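Local coordinates for protein uricase (Arthrobacter globiformis, PDB 2YZC) that catalyses the oxidation of uric acid by molecular oxygen to 5-hydroxyisourate, which is processed further to (S)-allantoin, at residues A[135-140]-A[144-149]; A[83-88]-A[108-113]; A[71-76]-A[93-98]. All coordinates share one frame; numbering follows the deposited sequence.

Overall arrangement
Interactions 1 and 2 share one antiparallel sheet, their centres about 10 Å apart: strand 131-140 of the first is a neighbour of strand 103-117, on which the helix of the second rests, and L137 N probably bonds to W108 O at 2.7 Å. Helix 85-99 covers this part of the sheet. Its first turn enters interaction 2, and its later turns meet helix 67-78 in interaction 3, about 13 Å away from centre to centre. I139 CD1 packs against G93 C at 3.3 Å, bringing interaction 1 up to the same helix. Interactions 1 and 2 lie away from the annotated sites. Interaction 3 comes closer, the side chain of F96 being about 11 Å from a bound allantoate.

Interaction 1: A[135-140]-A[144-149]; sequences AVLEIS and QAIVAG
The beta hairpin of strands 131-140 and 143-157, part of the antiparallel sheet of the uricase T-fold, pairs V136 with V147 and E138 with A145 as hydrogen-bonded pairs. V136 N reaches V147 O at 2.8 Å in a noticeably bent bond (144° at the hydrogen), and V147 N answers V136 O at 2.9 Å. In the next ring E138 N binds A145 O at 2.9 Å, and A145 N returns to E138 O almost straight (174°). They alternate with the non-hydrogen-bonded pairs: L137 with I146 between them, A135 with A148 and I139 with Q144 beyond them at the ends. CA-H...O contacts from A135, L137 and I146 accompany the first two of these; that of I146 CA to V136 O is 3.3 Å long.

A135, L137, I139, Q144, I146 and A148 share one face, and helix 85-99 packs on A135, L137 and I139. I139 and Q144 lie side by side, running the same way. On the other face I294 and W295 lie over V147, while E138 leads its carboxylate away from the hairpin to salt bridges with R107 and R49, which answer the charge of this buried residue.

L137 has CG anti to the backbone N (chi1 161°), and from there its CD1 branch swings across to the partner strand. L137 CD1 rests 3.8 Å from I146 CG1 and 3.4 Å from A145 O.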
loop_
_atom_site.group_PDB
_atom_site.type_symbol
_atom_site.label_atom_id
_atom_site.label_comp_id
_atom_site.label_asym_id
_atom_site.label_seq_id
_atom_site.Cartn_x
_atom_site.Cartn_y
_atom_site.Cartn_z
ATOM N N ALA A 135 3.706 4.768 -20.519
ATOM C CA ALA A 135 4.263 4.585 -21.851
ATOM C C ALA A 135 5.283 3.462 -21.758
ATOM O O ALA A 135 6.045 3.375 -20.794
ATOM C CB ALA A 135 4.930 5.874 -22.344
ATOM N N VAL A 136 5.277 2.588 -22.755
ATOM C CA VAL A 136 6.208 1.474 -22.800
ATOM C C VAL A 136 6.742 1.399 -24.211
ATOM O O VAL A 136 5.973 1.426 -25.175
ATOM C CB VAL A 136 5.522 0.123 -22.481
ATOM C CG1 VAL A 136 6.501 -1.020 -22.711
ATOM C CG2 VAL A 136 5.029 0.104 -21.036
ATOM N N LEU A 137 8.060 1.331 -24.329
ATOM C CA LEU A 137 8.704 1.216 -25.627
ATOM C C LEU A 137 9.490 -0.078 -25.638
ATOM O O LEU A 137 10.182 -0.394 -24.672
ATOM C CB LEU A 137 9.684 2.380 -25.869
ATOM C CG LEU A 137 10.727 2.123 -26.973
ATOM C CD1 LEU A 137 10.060 2.139 -28.344
ATOM C CD2 LEU A 137 11.828 3.183 -26.913
ATOM N N GLU A 138 9.356 -0.849 -26.709
ATOM C CA GLU A 138 10.140 -2.061 -26.841
ATOM C C GLU A 138 10.830 -1.985 -28.188
ATOM O O GLU A 138 10.203 -1.672 -29.197
ATOM C CB GLU A 138 9.281 -3.329 -26.758
ATOM C CG GLU A 138 9.055 -3.825 -25.331
ATOM C CD GLU A 138 8.767 -5.321 -25.247
ATOM O OE1 GLU A 138 8.524 -5.819 -24.124
ATOM O OE2 GLU A 138 8.789 -6.003 -26.298
ATOM N N ILE A 139 12.132 -2.236 -28.192
ATOM C CA ILE A 139 12.904 -2.218 -29.423
ATOM C C ILE A 139 13.367 -3.635 -29.709
ATOM O O ILE A 139 13.860 -4.336 -28.821
ATOM C CB ILE A 139 14.154 -1.308 -29.322
ATOM C CG1 ILE A 139 13.734 0.160 -29.224
ATOM C CG2 ILE A 139 15.039 -1.502 -30.554
ATOM C CD1 ILE A 139 14.909 1.124 -29.042
ATOM N N SER A 140 13.185 -4.055 -30.955
ATOM C CA SER A 140 13.596 -5.372 -31.402
ATOM C C SER A 140 14.210 -5.110 -32.767
ATOM O O SER A 140 13.495 -4.943 -33.754
ATOM C CB SER A 140 12.387 -6.297 -31.530
ATOM O OG SER A 140 12.783 -7.600 -31.921
ATOM N N GLN A 144 10.469 -0.400 -33.551
ATOM C CA GLN A 144 10.185 0.369 -32.348
ATOM C C GLN A 144 8.676 0.312 -32.108
ATOM O O GLN A 144 7.897 0.824 -32.914
ATOM C CB GLN A 144 10.632 1.813 -32.543
ATOM C CG GLN A 144 12.140 1.972 -32.608
ATOM C CD GLN A 144 12.562 3.213 -33.363
ATOM O OE1 GLN A 144 11.823 4.194 -33.430
ATOM N NE2 GLN A 144 13.765 3.183 -33.923
ATOM N N ALA A 145 8.268 -0.323 -31.010
ATOM C CA ALA A 145 6.849 -0.456 -30.680
ATOM C C ALA A 145 6.540 0.317 -29.409
ATOM O O ALA A 145 7.249 0.178 -28.410
ATOM C CB ALA A 145 6.495 -1.918 -30.491
ATOM N N ILE A 146 5.478 1.119 -29.454
ATOM C CA ILE A 146 5.066 1.929 -28.314
ATOM C C ILE A 146 3.625 1.684 -27.880
ATOM O O ILE A 146 2.701 1.655 -28.706
ATOM C CB ILE A 146 5.206 3.433 -28.623
ATOM C CG1 ILE A 146 6.665 3.769 -28.926
ATOM C CG2 ILE A 146 4.698 4.256 -27.451
ATOM C CD1 ILE A 146 6.872 5.200 -29.384
ATOM N N VAL A 147 3.450 1.511 -26.573
ATOM C CA VAL A 147 2.140 1.309 -25.964
ATOM C C VAL A 147 1.955 2.400 -24.914
ATOM O O VAL A 147 2.748 2.502 -23.978
ATOM C CB VAL A 147 2.040 -0.075 -25.265
ATOM C CG1 VAL A 147 0.790 -0.138 -24.380
ATOM C CG2 VAL A 147 1.996 -1.188 -26.308
ATOM N N ALA A 148 0.926 3.228 -25.083
ATOM C CA ALA A 148 0.639 4.285 -24.118
ATOM C C ALA A 148 -0.570 3.827 -23.320
ATOM O O ALA A 148 -1.299 2.941 -23.751
ATOM C CB ALA A 148 0.330 5.604 -24.837
ATOM N N GLY A 149 -0.786 4.412 -22.150
ATOM C CA GLY A 149 -1.928 3.991 -21.370
ATOM C C GLY A 149 -2.307 4.942 -20.262
ATOM O O GLY A 149 -1.672 5.977 -20.052
#

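Interaction 2: A[83-88]-A[108-113]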
loop_
_atom_site.group_PDB
_atom_site.type_symbol
_atom_site.label_atom_id
_atom_site.label_comp_id
_atom_site.label_asym_id
_atom_site.label_seq_id
_atom_site.Cartn_x
_atom_site.Cartn_y
_atom_site.Cartn_z
ATOM N N ALA A 83 10.332 16.586 -25.266
ATOM C CA ALA A 83 8.994 17.059 -25.603
ATOM C C ALA A 83 7.893 16.246 -24.937
ATOM O O ALA A 83 6.943 16.803 -24.391
ATOM C CB ALA A 83 8.808 17.043 -27.120
ATOM N N THR A 84 8.025 14.926 -24.988
ATOM C CA THR A 84 7.034 14.041 -24.393
ATOM C C THR A 84 7.744 12.864 -23.745
ATOM O O THR A 84 8.933 12.644 -23.966
ATOM C CB THR A 84 6.068 13.471 -25.456
ATOM O OG1 THR A 84 6.820 12.707 -26.406
ATOM C CG2 THR A 84 5.329 14.596 -26.186
ATOM N N THR A 85 6.998 12.110 -22.947
ATOM C CA THR A 85 7.536 10.942 -22.271
ATOM C C THR A 85 7.948 9.889 -23.301
ATOM O O THR A 85 9.013 9.279 -23.187
ATOM C CB THR A 85 6.488 10.351 -21.313
ATOM O OG1 THR A 85 6.168 11.326 -20.313
ATOM C CG2 THR A 85 7.012 9.091 -20.645
ATOM N N GLU A 86 7.111 9.676 -24.311
ATOM C CA GLU A 86 7.435 8.689 -25.334
ATOM C C GLU A 86 8.725 9.040 -26.077
ATOM O O GLU A 86 9.539 8.165 -26.366
ATOM C CB GLU A 86 6.275 8.540 -26.324
ATOM C CG GLU A 86 5.049 7.882 -25.714
ATOM C CD GLU A 86 4.034 8.878 -25.164
ATOM O OE1 GLU A 86 4.436 9.953 -24.664
ATOM O OE2 GLU A 86 2.821 8.573 -25.225
ATOM N N GLU A 87 8.919 10.314 -26.386
ATOM C CA GLU A 87 10.128 10.725 -27.088
ATOM C C GLU A 87 11.362 10.580 -26.203
ATOM O O GLU A 87 12.464 10.331 -26.693
ATOM C CB GLU A 87 9.970 12.158 -27.595
ATOM C CG GLU A 87 8.934 12.248 -28.707
ATOM C CD GLU A 87 8.516 13.664 -29.018
ATOM O OE1 GLU A 87 9.342 14.427 -29.563
ATOM O OE2 GLU A 87 7.358 14.013 -28.709
ATOM N N PHE A 88 11.178 10.719 -24.896
ATOM C CA PHE A 88 12.289 10.562 -23.967
ATOM C C PHE A 88 12.703 9.093 -23.989
ATOM O O PHE A 88 13.888 8.771 -24.056
ATOM C CB PHE A 88 11.865 10.954 -22.549
ATOM C CG PHE A 88 12.981 10.892 -21.538
ATOM C CD1 PHE A 88 14.144 11.640 -21.716
ATOM C CD2 PHE A 88 12.861 10.104 -20.397
ATOM C CE1 PHE A 88 15.175 11.604 -20.768
ATOM C CE2 PHE A 88 13.883 10.060 -19.443
ATOM C CZ PHE A 88 15.043 10.815 -19.630
ATOM N N TRP A 108 11.748 0.007 -22.336
ATOM C CA TRP A 108 11.852 1.217 -21.538
ATOM C C TRP A 108 10.433 1.663 -21.245
ATOM O O TRP A 108 9.597 1.754 -22.149
ATOM C CB TRP A 108 12.631 2.285 -22.307
ATOM C CG TRP A 108 14.056 1.866 -22.527
ATOM C CD1 TRP A 108 15.117 2.085 -21.688
ATOM C CD2 TRP A 108 14.551 1.047 -23.592
ATOM N NE1 TRP A 108 16.240 1.445 -22.166
ATOM C CE2 TRP A 108 15.919 0.801 -23.332
ATOM C CE3 TRP A 108 13.970 0.492 -24.742
ATOM C CZ2 TRP A 108 16.715 0.022 -24.182
ATOM C CZ3 TRP A 108 14.762 -0.283 -25.582
ATOM C CH2 TRP A 108 16.119 -0.509 -25.296
ATOM N N ALA A 109 10.157 1.927 -19.974
ATOM C CA ALA A 109 8.817 2.322 -19.579
ATOM C C ALA A 109 8.824 3.482 -18.606
ATOM O O ALA A 109 9.836 3.778 -17.960
ATOM C CB ALA A 109 8.090 1.129 -18.969
ATOM N N ALA A 110 7.681 4.145 -18.502
ATOM C CA ALA A 110 7.572 5.270 -17.599
ATOM C C ALA A 110 6.145 5.572 -17.215
ATOM O O ALA A 110 5.204 5.309 -17.965
ATOM C CB ALA A 110 8.200 6.515 -18.227
ATOM N N GLN A 111 6.006 6.095 -16.008
ATOM C CA GLN A 111 4.730 6.536 -15.497
ATOM C C GLN A 111 4.944 8.042 -15.492
ATOM O O GLN A 111 6.048 8.510 -15.195
ATOM C CB GLN A 111 4.503 6.027 -14.073
ATOM C CG GLN A 111 4.083 4.567 -14.006
ATOM C CD GLN A 111 4.006 4.053 -12.583
ATOM O OE1 GLN A 111 3.198 3.178 -12.267
ATOM N NE2 GLN A 111 4.854 4.583 -11.720
ATOM N N GLN A 112 3.914 8.793 -15.866
ATOM C CA GLN A 112 3.998 10.249 -15.884
ATOM C C GLN A 112 2.973 10.751 -14.887
ATOM O O GLN A 112 1.807 10.350 -14.937
ATOM C CB GLN A 112 3.671 10.805 -17.271
ATOM C CG GLN A 112 3.810 12.326 -17.373
ATOM C CD GLN A 112 3.459 12.855 -18.751
ATOM O OE1 GLN A 112 3.721 12.207 -19.756
ATOM N NE2 GLN A 112 2.871 14.047 -18.799
ATOM N N PHE A 113 3.416 11.621 -13.984
ATOM C CA PHE A 113 2.555 12.184 -12.958
ATOM C C PHE A 113 2.217 13.625 -13.310
ATOM O O PHE A 113 3.094 14.410 -13.678
ATOM C CB PHE A 113 3.255 12.109 -11.600
ATOM C CG PHE A 113 3.763 10.735 -11.265
ATOM C CD1 PHE A 113 5.126 10.484 -11.180
ATOM C CD2 PHE A 113 2.875 9.680 -11.083
ATOM C CE1 PHE A 113 5.603 9.196 -10.919
ATOM C CE2 PHE A 113 3.338 8.390 -10.823
ATOM C CZ PHE A 113 4.705 8.148 -10.742
HETATM O O HOH W 1 4.429 13.347 -22.239
#
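T85, in the first turn of helix 85-99, meets Q112 and A110 of strand 103-117, on the face of the sheet that the helix covers. The direct polar link is a side-chain hydrogen bond: T85 OG1 donates to Q112 OE1 at 2.7 Å. The hydroxyl stands above the carbonyl plane of the amide, 43° out of it. Q112 reaches it with an extended chain, its CG anti to the backbone N (chi1 -177°).

A water adds a second route between the same two residues. It accepts from T85 N at 2.9 Å and lies 2.8 Å from Q112 OE1, placed to donate to it.

The apolar part is one methyl pair, T85 CG2 against A110 CB at 3.7 Å. With chi1 at -62°, T85 sends its hydroxyl to the glutamine and its methyl to the alanine, so one short side chain serves both kinds of contact; L42 of strand 38-50 also touches it.

Capping bonds belong to the helix itself. T84 is the N-cap, its OG1 accepting from E87 N at 3.2 Å and donating to E87 OE2 at 2.7 Å.

The hydroxyl, and probably the water, donate to one amide oxygen, which is likely to keep the Q112 amide from flipping over. That oxygen faces the start of a helix, where the positive end of the dipole would probably favour it.

Interaction 3: A[71-76]-A[93-98]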
loop_
_atom_site.group_PDB
_atom_site.type_symbol
_atom_site.label_atom_id
_atom_site.label_comp_id
_atom_site.label_asym_id
_atom_site.label_seq_id
_atom_site.Cartn_x
_atom_site.Cartn_y
_atom_site.Cartn_z
ATOM N N LYS A 71 20.866 4.101 -15.021
ATOM C CA LYS A 71 20.243 5.153 -14.225
ATOM C C LYS A 71 20.879 6.510 -14.529
ATOM O O LYS A 71 20.179 7.505 -14.700
ATOM C CB LYS A 71 20.392 4.850 -12.732
ATOM C CG LYS A 71 19.885 5.969 -11.835
ATOM C CD LYS A 71 20.396 5.824 -10.409
ATOM C CE LYS A 71 21.908 6.020 -10.342
ATOM N NZ LYS A 71 22.405 5.987 -8.938
ATOM N N ASN A 72 22.209 6.553 -14.581
ATOM C CA ASN A 72 22.910 7.804 -14.872
ATOM C C ASN A 72 22.518 8.353 -16.240
ATOM O O ASN A 72 22.375 9.563 -16.418
ATOM C CB ASN A 72 24.431 7.604 -14.849
ATOM C CG ASN A 72 24.969 7.329 -13.461
ATOM O OD1 ASN A 72 24.356 7.698 -12.460
ATOM N ND2 ASN A 72 26.135 6.702 -13.394
ATOM N N THR A 73 22.354 7.456 -17.206
ATOM C CA THR A 73 22.001 7.856 -18.563
ATOM C C THR A 73 20.643 8.546 -18.605
ATOM O O THR A 73 20.451 9.502 -19.356
ATOM C CB THR A 73 22.014 6.641 -19.508
ATOM O OG1 THR A 73 23.289 5.985 -19.414
ATOM C CG2 THR A 73 21.793 7.082 -20.944
ATOM N N VAL A 74 19.704 8.066 -17.793
ATOM C CA VAL A 74 18.373 8.671 -17.721
ATOM C C VAL A 74 18.480 10.134 -17.279
ATOM O O VAL A 74 17.886 11.027 -17.887
ATOM C CB VAL A 74 17.471 7.912 -16.722
ATOM C CG1 VAL A 74 16.167 8.672 -16.499
ATOM C CG2 VAL A 74 17.182 6.514 -17.255
ATOM N N TYR A 75 19.237 10.385 -16.217
ATOM C CA TYR A 75 19.389 11.752 -15.728
ATOM C C TYR A 75 20.180 12.624 -16.709
ATOM O O TYR A 75 19.838 13.784 -16.931
ATOM C CB TYR A 75 20.055 11.747 -14.346
ATOM C CG TYR A 75 19.145 11.226 -13.250
ATOM C CD1 TYR A 75 17.942 11.870 -12.962
ATOM C CD2 TYR A 75 19.469 10.079 -12.523
ATOM C CE1 TYR A 75 17.077 11.387 -11.981
ATOM C CE2 TYR A 75 18.608 9.581 -11.531
ATOM C CZ TYR A 75 17.419 10.242 -11.272
ATOM O OH TYR A 75 16.561 9.764 -10.314
ATOM N N ALA A 76 21.231 12.067 -17.302
ATOM C CA ALA A 76 22.039 12.819 -18.258
ATOM C C ALA A 76 21.182 13.235 -19.450
ATOM O O ALA A 76 21.268 14.370 -19.918
ATOM C CB ALA A 76 23.228 11.978 -18.736
ATOM N N GLY A 93 16.106 4.260 -25.586
ATOM C CA GLY A 93 16.140 2.987 -26.279
ATOM C C GLY A 93 17.134 2.945 -27.421
ATOM O O GLY A 93 17.899 1.988 -27.550
ATOM N N LYS A 94 17.125 3.976 -28.258
ATOM C CA LYS A 94 18.044 4.025 -29.389
ATOM C C LYS A 94 19.486 4.089 -28.904
ATOM O O LYS A 94 20.374 3.479 -29.499
ATOM C CB LYS A 94 17.744 5.235 -30.273
ATOM C CG LYS A 94 16.370 5.210 -30.920
ATOM C CD LYS A 94 16.139 6.481 -31.725
ATOM C CE LYS A 94 14.718 6.567 -32.242
ATOM N NZ LYS A 94 14.463 7.868 -32.932
ATOM N N HIS A 95 19.712 4.824 -27.820
ATOM C CA HIS A 95 21.051 4.966 -27.256
ATOM C C HIS A 95 21.674 3.627 -26.881
ATOM O O HIS A 95 22.788 3.310 -27.301
ATOM C CB HIS A 95 21.020 5.843 -26.004
ATOM C CG HIS A 95 22.270 5.756 -25.188
ATOM N ND1 HIS A 95 23.471 6.291 -25.605
ATOM C CD2 HIS A 95 22.520 5.151 -24.002
ATOM C CE1 HIS A 95 24.407 6.016 -24.714
ATOM N NE2 HIS A 95 23.856 5.326 -23.732
ATOM N N PHE A 96 20.961 2.848 -26.072
ATOM C CA PHE A 96 21.482 1.559 -25.636
ATOM C C PHE A 96 21.606 0.532 -26.752
ATOM O O PHE A 96 22.609 -0.177 -26.833
ATOM C CB PHE A 96 20.625 0.994 -24.503
ATOM C CG PHE A 96 20.746 1.766 -23.224
ATOM C CD1 PHE A 96 21.954 1.804 -22.535
ATOM C CD2 PHE A 96 19.670 2.497 -22.735
ATOM C CE1 PHE A 96 22.089 2.571 -21.374
ATOM C CE2 PHE A 96 19.795 3.265 -21.575
ATOM C CZ PHE A 96 21.004 3.301 -20.897
ATOM N N THR A 97 20.599 0.447 -27.613
ATOM C CA THR A 97 20.639 -0.523 -28.700
ATOM C C THR A 97 21.740 -0.201 -29.710
ATOM O O THR A 97 22.456 -1.095 -30.169
ATOM C CB THR A 97 19.281 -0.599 -29.423
ATOM O OG1 THR A 97 18.933 0.691 -29.932
ATOM C CG2 THR A 97 18.192 -1.057 -28.459
ATOM N N GLU A 98 21.886 1.076 -30.041
ATOM C CA GLU A 98 22.902 1.501 -30.996
ATOM C C GLU A 98 24.293 1.620 -30.373
ATOM O O GLU A 98 25.301 1.499 -31.064
ATOM C CB GLU A 98 22.502 2.845 -31.610
ATOM C CG GLU A 98 21.277 2.783 -32.510
ATOM C CD GLU A 98 20.720 4.158 -32.831
ATOM O OE1 GLU A 98 21.513 5.055 -33.192
ATOM O OE2 GLU A 98 19.487 4.341 -32.728
HETATM O O HOH W 2 24.958 4.561 -21.259
#
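T73 OG1 is gripped by two partners: it is hydrogen-bonded to T69 O, one turn back in helix 67-78, and it accepts from a water at 2.9 Å. The same water lies 2.8 Å from H95 NE2, in the plane of the imidazole and at its edge, and so bridges helix 67-78 to helix 85-99. The remaining contact across the helices is apolar. With chi1 at -54°, which puts OG1 beside the backbone N and CG2 anti to it, the methyl of T73 points at the histidine, and T73 CG2 sits 3.7 Å from H95 CD2. T73 CB rests 3.8 Å from F96 CZ, and both rings reach the threonine from the opposite direction.

The two rings also hold each other. H95 CD2 stands 3.6 Å above the plane of the F96 ring, over its centre, while F77 meets the H95 ring edge-to-face. These neighbours probably help fix the turn of the imidazole that aims NE2 at the water.

A valine in place of T73 would keep a methyl near the rings but would probably leave the bridging water without its threonine acceptor, freeing it to shift away from H95.

On the flank of helix 67-78, N72 ND2 bonds to Y171 O and T173 OG1 of the third subunit, whose Y171 also packs on T73. Within the chain, V74 leans on F88 and L92 of helix 85-99, and F96 lies against S46 and L48 of strand 38-50, wedged between helix 67-78 and the sheet.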